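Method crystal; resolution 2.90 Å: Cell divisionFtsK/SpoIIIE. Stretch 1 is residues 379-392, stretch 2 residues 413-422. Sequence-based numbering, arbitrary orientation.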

ATOM      1  N   ALA A 379      -0.389  24.231 -13.625  1.00 77.77           N
ATOM      2  CA  ALA A 379      -0.739  23.812 -14.976  1.00 84.33           C
ATOM      3  C   ALA A 379      -0.463  24.929 -15.974  1.00 86.13           C
ATOM      4  O   ALA A 379      -0.048  24.677 -17.105  1.00 81.61           O
ATOM      5  CB  ALA A 379      -2.197  23.390 -15.042  1.00 85.84           C
ATOM      6  N   LEU A 380      -0.693  26.166 -15.546  1.00 88.31           N
ATOM      7  CA  LEU A 380      -0.448  27.329 -16.388  1.00 84.02           C
ATOM      8  C   LEU A 380       1.003  27.779 -16.278  1.00 77.89           C
ATOM      9  O   LEU A 380       1.617  28.167 -17.270  1.00 81.38           O
ATOM     10  CB  LEU A 380      -1.387  28.473 -16.010  1.00 66.47           C
ATOM     11  CG  LEU A 380      -2.873  28.213 -16.265  1.00 65.06           C
ATOM     12  CD1 LEU A 380      -3.715  29.383 -15.791  1.00 59.84           C
ATOM     13  CD2 LEU A 380      -3.119  27.934 -17.737  1.00 60.41           C
ATOM     14  N   HIS A 381       1.541  27.724 -15.063  1.00 76.30           N
ATOM     15  CA  HIS A 381       2.944  28.042 -14.824  1.00 76.32           C
ATOM     16  C   HIS A 381       3.833  27.123 -15.651  1.00 79.53           C
ATOM     17  O   HIS A 381       4.887  27.533 -16.134  1.00 83.68           O
ATOM     18  CB  HIS A 381       3.276  27.914 -13.336  1.00 80.16           C
ATOM     19  CG  HIS A 381       4.695  28.254 -12.996  1.00 83.36           C
ATOM     20  ND1 HIS A 381       5.528  28.935 -13.856  1.00103.77           N
ATOM     21  CD2 HIS A 381       5.427  28.003 -11.885  1.00 85.69           C
ATOM     22  CE1 HIS A 381       6.711  29.090 -13.291  1.00 89.99           C
ATOM     23  NE2 HIS A 381       6.676  28.534 -12.094  1.00 94.49           N
ATOM     24  N   GLY A 382       3.394  25.880 -15.815  1.00 82.95           N
ATOM     25  CA  GLY A 382       4.108  24.920 -16.633  1.00 85.66           C
ATOM     26  C   GLY A 382       4.020  25.262 -18.107  1.00 78.18           C
ATOM     27  O   GLY A 382       4.956  25.014 -18.865  1.00 87.25           O
ATOM     28  N   GLU A 383       2.891  25.834 -18.512  1.00 71.94           N
ATOM     29  CA  GLU A 383       2.691  26.227 -19.902  1.00 74.67           C
ATOM     30  C   GLU A 383       3.601  27.391 -20.271  1.00 80.59           C
ATOM     31  O   GLU A 383       4.121  27.455 -21.385  1.00 79.18           O
ATOM     32  CB  GLU A 383       1.228  26.599 -20.149  1.00 75.32           C
ATOM     33  CG  GLU A 383       0.934  27.071 -21.565  1.00 69.21           C
ATOM     34  CD  GLU A 383       1.099  25.973 -22.598  1.00 70.26           C
ATOM     35  OE1 GLU A 383       0.794  26.222 -23.783  1.00 76.91           O
ATOM     36  OE2 GLU A 383       1.525  24.860 -22.228  1.00 78.75           O
ATOM     37  N   MET A 384       3.787  28.308 -19.328  1.00 82.74           N
ATOM     38  CA  MET A 384       4.682  29.442 -19.519  1.00 86.33           C
ATOM     39  C   MET A 384       6.101  28.959 -19.784  1.00 87.88           C
ATOM     40  O   MET A 384       6.759  29.407 -20.721  1.00 90.57           O
ATOM     41  CB  MET A 384       4.656  30.356 -18.294  1.00 94.79           C
ATOM     42  CG  MET A 384       3.275  30.879 -17.936  1.00 95.38           C
ATOM     43  SD  MET A 384       2.729  32.204 -19.024  1.00 87.58           S
ATOM     44  CE  MET A 384       3.754  33.549 -18.441  1.00100.12           C
ATOM     45  N   VAL A 385       6.560  28.031 -18.951  1.00 87.63           N
ATOM     46  CA  VAL A 385       7.896  27.466 -19.083  1.00 82.10           C
ATOM     47  C   VAL A 385       8.004  26.601 -20.335  1.00 79.15           C
ATOM     48  O   VAL A 385       9.029  26.605 -21.014  1.00 91.17           O
ATOM     49  CB  VAL A 385       8.273  26.626 -17.847  1.00 68.70           C
ATOM     50  CG1 VAL A 385       9.690  26.087 -17.977  1.00 82.34           C
ATOM     51  CG2 VAL A 385       8.133  27.455 -16.582  1.00 77.90           C
ATOM     52  N   ARG A 386       6.944  25.861 -20.642  1.00 76.96           N
ATOM     53  CA  ARG A 386       6.939  25.020 -21.833  1.00 73.51           C
ATOM     54  C   ARG A 386       7.131  25.867 -23.079  1.00 85.89           C
ATOM     55  O   ARG A 386       7.963  25.558 -23.930  1.00 89.02           O
ATOM     56  CB  ARG A 386       5.639  24.224 -21.946  1.00 70.65           C
ATOM     57  CG  ARG A 386       5.541  23.429 -23.239  1.00 71.38           C
ATOM     58  CD  ARG A 386       4.196  22.741 -23.383  1.00 73.32           C
ATOM     59  NE  ARG A 386       3.210  23.602 -24.027  1.00 78.85           N
ATOM     60  CZ  ARG A 386       3.125  23.782 -25.342  1.00 80.56           C
ATOM     61  NH1 ARG A 386       3.969  23.164 -26.154  1.00 87.61           N
ATOM     62  NH2 ARG A 386       2.195  24.582 -25.843  1.00 80.38           N
ATOM     63  N   ARG A 387       6.360  26.943 -23.176  1.00 92.66           N
ATOM     64  CA  ARG A 387       6.437  27.826 -24.328  1.00 94.71           C
ATOM     65  C   ARG A 387       7.808  28.501 -24.465  1.00 97.38           C
ATOM     66  O   ARG A 387       8.273  28.715 -25.579  1.00 94.61           O
ATOM     67  CB  ARG A 387       5.336  28.887 -24.263  1.00 86.80           C
ATOM     68  CG  ARG A 387       3.935  28.344 -24.478  1.00 76.44           C
ATOM     69  CD  ARG A 387       2.901  29.451 -24.393  1.00 63.46           C
ATOM     70  NE  ARG A 387       2.291  29.729 -25.687  1.00 65.04           N
ATOM     71  CZ  ARG A 387       1.219  29.097 -26.147  1.00 64.73           C
ATOM     72  NH1 ARG A 387       0.649  28.148 -25.418  1.00 72.65           N
ATOM     73  NH2 ARG A 387       0.721  29.404 -27.334  1.00 66.22           N
ATOM     74  N   GLN A 388       8.401  28.868 -23.332  1.00 94.34           N
ATOM     75  CA  GLN A 388       9.718  29.480 -23.283  1.00 95.34           C
ATOM     76  C   GLN A 388      10.853  28.594 -23.740  1.00100.38           C
ATOM     77  O   GLN A 388      11.631  28.961 -24.599  1.00109.04           O
ATOM     78  CB  GLN A 388      10.007  29.786 -21.830  1.00 20.00           C
ATOM     79  CG  GLN A 388      10.501  31.174 -21.534  1.00 20.00           C
ATOM     80  CD  GLN A 388      10.514  31.445 -20.047  1.00 20.00           C
ATOM     81  OE1 GLN A 388      10.480  30.523 -19.247  1.00 20.00           O
ATOM     82  NE2 GLN A 388      10.561  32.712 -19.671  1.00 20.00           N
ATOM     83  N   GLU A 389      10.897  27.389 -23.200  1.00107.16           N
ATOM     84  CA  GLU A 389      11.876  26.381 -23.588  1.00113.85           C
ATOM     85  C   GLU A 389      11.681  25.957 -25.036  1.00110.65           C
ATOM     86  O   GLU A 389      12.632  25.557 -25.698  1.00136.30           O
ATOM     87  CB  GLU A 389      11.801  25.162 -22.673  1.00111.18           C
ATOM     88  CG  GLU A 389      12.980  25.034 -21.705  1.00120.84           C
ATOM     89  CD  GLU A 389      14.256  24.561 -22.386  1.00136.86           C
ATOM     90  OE1 GLU A 389      14.176  23.732 -23.321  1.00136.54           O
ATOM     91  OE2 GLU A 389      15.344  25.029 -21.989  1.00137.16           O
ATOM     92  N   HIS A 390      10.447  26.048 -25.521  1.00101.79           N
ATOM     93  CA  HIS A 390      10.163  25.796 -26.929  1.00 98.68           C
ATOM     94  C   HIS A 390      10.853  26.858 -27.778  1.00101.24           C
ATOM     95  O   HIS A 390      11.394  26.558 -28.839  1.00110.70           O
ATOM     96  CB  HIS A 390       8.653  25.792 -27.186  1.00 94.05           C
ATOM     97  CG  HIS A 390       8.262  25.224 -28.520  1.00 83.02           C
ATOM     98  ND1 HIS A 390       9.128  25.129 -29.585  1.00 92.33           N
ATOM     99  CD2 HIS A 390       7.080  24.718 -28.951  1.00 92.28           C
ATOM    100  CE1 HIS A 390       8.505  24.592 -30.612  1.00101.42           C
ATOM    101  NE2 HIS A 390       7.259  24.332 -30.260  1.00 90.37           N
ATOM    102  N   LEU A 391      10.840  28.100 -27.304  1.00105.82           N
ATOM    103  CA  LEU A 391      11.471  29.199 -28.029  1.00112.59           C
ATOM    104  C   LEU A 391      12.987  29.185 -27.867  1.00115.74           C
ATOM    105  O   LEU A 391      13.714  29.719 -28.703  1.00121.14           O
ATOM    106  CB  LEU A 391      10.909  30.545 -27.568  1.00136.55           C
ATOM    107  CG  LEU A 391       9.411  30.755 -27.784  1.00105.05           C
ATOM    108  CD1 LEU A 391       8.945  32.058 -27.152  1.00111.95           C
ATOM    109  CD2 LEU A 391       9.082  30.728 -29.267  1.00 97.89           C
ATOM    110  N   ARG A 392      13.457  28.576 -26.784  1.00116.89           N
ATOM    111  CA  ARG A 392      14.887  28.434 -26.547  1.00107.39           C
ATOM    112  C   ARG A 392      15.447  27.295 -27.389  1.00110.19           C
ATOM    113  O   ARG A 392      16.590  27.343 -27.843  1.00116.59           O
ATOM    114  CB  ARG A 392      15.167  28.184 -25.064  1.00105.49           C
TER
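Stretch 2 (413-422) LPPMPTLFIV

Stretch 2 begins as an extended loop, Leu-413 to Pro-417, and becomes a β-strand at Thr-418 that runs on past Val-422. It lies along the helix of residues 379-392 in nearly the opposite direction. The angle between the N-to-C directions of helix and strand is 164°, with a signed crossing angle of -164°, and the axes approach to 11.9 Å. The register follows from this. Ile-421 faces Leu-380 near the start of the helical stretch, with 9.8 Å between their CA atoms. Leu-419 faces Glu-383, CA to CA 9.9 Å. Met-416 comes nearest, its CA 8.7 Å from the CA of Arg-387. The two stretches together bury 463 Å².

Met-416 is the most heavily covered residue, at 100 Å². Its CA-to-CB bond points toward the helix, and chi1 and chi2 are both t, so the side chain reaches out extended before chi3 turns to p. The methyl CE packs on Leu-391 CD2 at 3.7 Å. The sulfur SD lies 4.0 Å from His-390 CD2 and 4.5 Å from the centroid of that ring. It sits 34° off the ring normal, an oblique sulfur-aromatic contact. The same imidazole has Pro-414 at its edge, with His-390 NE2 4.0 Å from Pro-414 CG. His-390 therefore meets two residues of the loop, and 59 Å² of it is covered.

Arg-387 gives up 90 Å², the most on the helix. Its guanidinium reaches the point where loop becomes strand. Leu-419 CB lies over one face, 3.9 Å from Arg-387 NH1. Met-416 CG is 4.1 Å from Arg-387 NH2. The separation of Arg-387 NH2 and Pro-417 O is 2.2 Å, too short for a hydrogen bond; it is a clash in the model and supports no interpretation. Within the helix, Arg-387 NH1 forms a salt bridge with Glu-383 OE1 at 2.5 Å, although the hydrogen bond there is weak. Arg-386 NE also bridges to Glu-383, reaching OE2 at 2.8 Å. The carboxylate is thus engaged by two arginines of its own helix.

Along the strand, Leu-419 and Ile-421 point toward the helix, as alternate residues of a strand should. Leu-419 CD2 rests 4.1 Å from Glu-383 CG, touching the aliphatic part of that side chain. Ile-421 CD1 meets Leu-380 CD2 at 4.4 Å, a looser apolar contact. No hydrogen bond links the two stretches, so their packing is chiefly a matter of side-chain contact.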

ATOM      1  N   LEU A 413       8.459  24.213 -39.026  1.00114.61           N
ATOM      2  CA  LEU A 413       8.235  24.253 -37.587  1.00105.97           C
ATOM      3  C   LEU A 413       6.800  23.873 -37.252  1.00112.93           C
ATOM      4  O   LEU A 413       5.895  24.088 -38.058  1.00111.43           O
ATOM      5  CB  LEU A 413       8.560  25.643 -37.032  1.00103.51           C
ATOM      6  CG  LEU A 413      10.041  25.947 -36.802  1.00101.03           C
ATOM      7  CD1 LEU A 413      10.234  27.366 -36.293  1.00101.67           C
ATOM      8  CD2 LEU A 413      10.645  24.941 -35.835  1.00102.23           C
ATOM      9  N   PRO A 414       6.586  23.294 -36.061  1.00112.85           N
ATOM     10  CA  PRO A 414       5.211  23.006 -35.652  1.00102.67           C
ATOM     11  C   PRO A 414       4.458  24.299 -35.386  1.00104.32           C
ATOM     12  O   PRO A 414       5.065  25.263 -34.918  1.00103.90           O
ATOM     13  CB  PRO A 414       5.388  22.193 -34.369  1.00105.00           C
ATOM     14  CG  PRO A 414       6.692  22.655 -33.821  1.00100.97           C
ATOM     15  CD  PRO A 414       7.560  22.924 -35.020  1.00104.54           C
ATOM     16  N   PRO A 415       3.160  24.335 -35.706  1.00103.71           N
ATOM     17  CA  PRO A 415       2.370  25.523 -35.383  1.00 97.37           C
ATOM     18  C   PRO A 415       2.288  25.735 -33.877  1.00 92.50           C
ATOM     19  O   PRO A 415       1.970  24.797 -33.147  1.00 98.59           O
ATOM     20  CB  PRO A 415       0.990  25.203 -35.966  1.00 95.93           C
ATOM     21  CG  PRO A 415       1.241  24.153 -36.998  1.00102.56           C
ATOM     22  CD  PRO A 415       2.384  23.344 -36.470  1.00102.97           C
ATOM     23  N   MET A 416       2.593  26.943 -33.419  1.00 89.01           N
ATOM     24  CA  MET A 416       2.395  27.284 -32.018  1.00 83.26           C
ATOM     25  C   MET A 416       1.409  28.436 -31.915  1.00 88.45           C
ATOM     26  O   MET A 416       1.765  29.591 -32.147  1.00 94.37           O
ATOM     27  CB  MET A 416       3.715  27.645 -31.339  1.00 84.08           C
ATOM     28  CG  MET A 416       3.584  27.840 -29.837  1.00 87.14           C
ATOM     29  SD  MET A 416       5.143  28.234 -29.030  1.00119.03           S
ATOM     30  CE  MET A 416       5.615  29.712 -29.922  1.00106.46           C
ATOM     31  N   PRO A 417       0.157  28.117 -31.568  1.00 82.36           N
ATOM     32  CA  PRO A 417      -0.948  29.075 -31.502  1.00 77.49           C
ATOM     33  C   PRO A 417      -0.829  30.022 -30.319  1.00 72.68           C
ATOM     34  O   PRO A 417      -0.260  29.647 -29.297  1.00 73.36           O
ATOM     35  CB  PRO A 417      -2.171  28.172 -31.349  1.00 75.02           C
ATOM     36  CG  PRO A 417      -1.654  26.988 -30.627  1.00 76.20           C
ATOM     37  CD  PRO A 417      -0.266  26.767 -31.156  1.00 81.45           C
ATOM     38  N   THR A 418      -1.354  31.234 -30.456  1.00 72.19           N
ATOM     39  CA  THR A 418      -1.427  32.147 -29.326  1.00 74.85           C
ATOM     40  C   THR A 418      -2.447  31.612 -28.333  1.00 65.49           C
ATOM     41  O   THR A 418      -3.437  30.995 -28.726  1.00 62.86           O
ATOM     42  CB  THR A 418      -1.816  33.572 -29.750  1.00 68.15           C
ATOM     43  OG1 THR A 418      -3.056  33.538 -30.464  1.00 83.10           O
ATOM     44  CG2 THR A 418      -0.744  34.176 -30.638  1.00 76.59           C
ATOM     45  N   LEU A 419      -2.204  31.838 -27.049  1.00 58.43           N
ATOM     46  CA  LEU A 419      -3.101  31.333 -26.020  1.00 51.77           C
ATOM     47  C   LEU A 419      -3.931  32.452 -25.410  1.00 65.17           C
ATOM     48  O   LEU A 419      -3.391  33.426 -24.889  1.00 65.16           O
ATOM     49  CB  LEU A 419      -2.311  30.612 -24.928  1.00 67.57           C
ATOM     50  CG  LEU A 419      -3.165  29.884 -23.893  1.00 64.19           C
ATOM     51  CD1 LEU A 419      -4.034  28.846 -24.577  1.00 53.45           C
ATOM     52  CD2 LEU A 419      -2.294  29.240 -22.829  1.00 62.00           C
ATOM     53  N   PHE A 420      -5.249  32.309 -25.484  1.00 65.62           N
ATOM     54  CA  PHE A 420      -6.156  33.275 -24.882  1.00 57.61           C
ATOM     55  C   PHE A 420      -6.752  32.701 -23.604  1.00 55.90           C
ATOM     56  O   PHE A 420      -7.459  31.696 -23.637  1.00 64.84           O
ATOM     57  CB  PHE A 420      -7.268  33.661 -25.857  1.00 62.30           C
ATOM     58  CG  PHE A 420      -8.030  34.890 -25.451  1.00 58.98           C
ATOM     59  CD1 PHE A 420      -7.484  35.800 -24.562  1.00 62.86           C
ATOM     60  CD2 PHE A 420      -9.299  35.132 -25.951  1.00 55.76           C
ATOM     61  CE1 PHE A 420      -8.184  36.928 -24.186  1.00 65.46           C
ATOM     62  CE2 PHE A 420     -10.003  36.258 -25.577  1.00 63.87           C
ATOM     63  CZ  PHE A 420      -9.444  37.156 -24.693  1.00 66.95           C
ATOM     64  N   ILE A 421      -6.459  33.341 -22.479  1.00 57.50           N
ATOM     65  CA  ILE A 421      -6.945  32.869 -21.190  1.00 57.10           C
ATOM     66  C   ILE A 421      -8.055  33.764 -20.655  1.00 63.69           C
ATOM     67  O   ILE A 421      -7.846  34.950 -20.410  1.00 57.95           O
ATOM     68  CB  ILE A 421      -5.813  32.798 -20.156  1.00 64.45           C
ATOM     69  CG1 ILE A 421      -4.661  31.947 -20.691  1.00 67.47           C
ATOM     70  CG2 ILE A 421      -6.328  32.234 -18.844  1.00 55.26           C
ATOM     71  CD1 ILE A 421      -3.485  31.856 -19.748  1.00 58.24           C
ATOM     72  N   VAL A 422      -9.235  33.183 -20.478  1.00 60.36           N
ATOM     73  CA  VAL A 422     -10.383  33.917 -19.965  1.00 55.90           C
ATOM     74  C   VAL A 422     -10.739  33.442 -18.562  1.00 67.96           C
ATOM     75  O   VAL A 422     -11.337  32.381 -18.391  1.00 82.08           O
ATOM     76  CB  VAL A 422     -11.605  33.758 -20.883  1.00 54.63           C
ATOM     77  CG1 VAL A 422     -12.732  34.664 -20.424  1.00 48.63           C
ATOM     78  CG2 VAL A 422     -11.227  34.066 -22.320  1.00 53.10           C
TER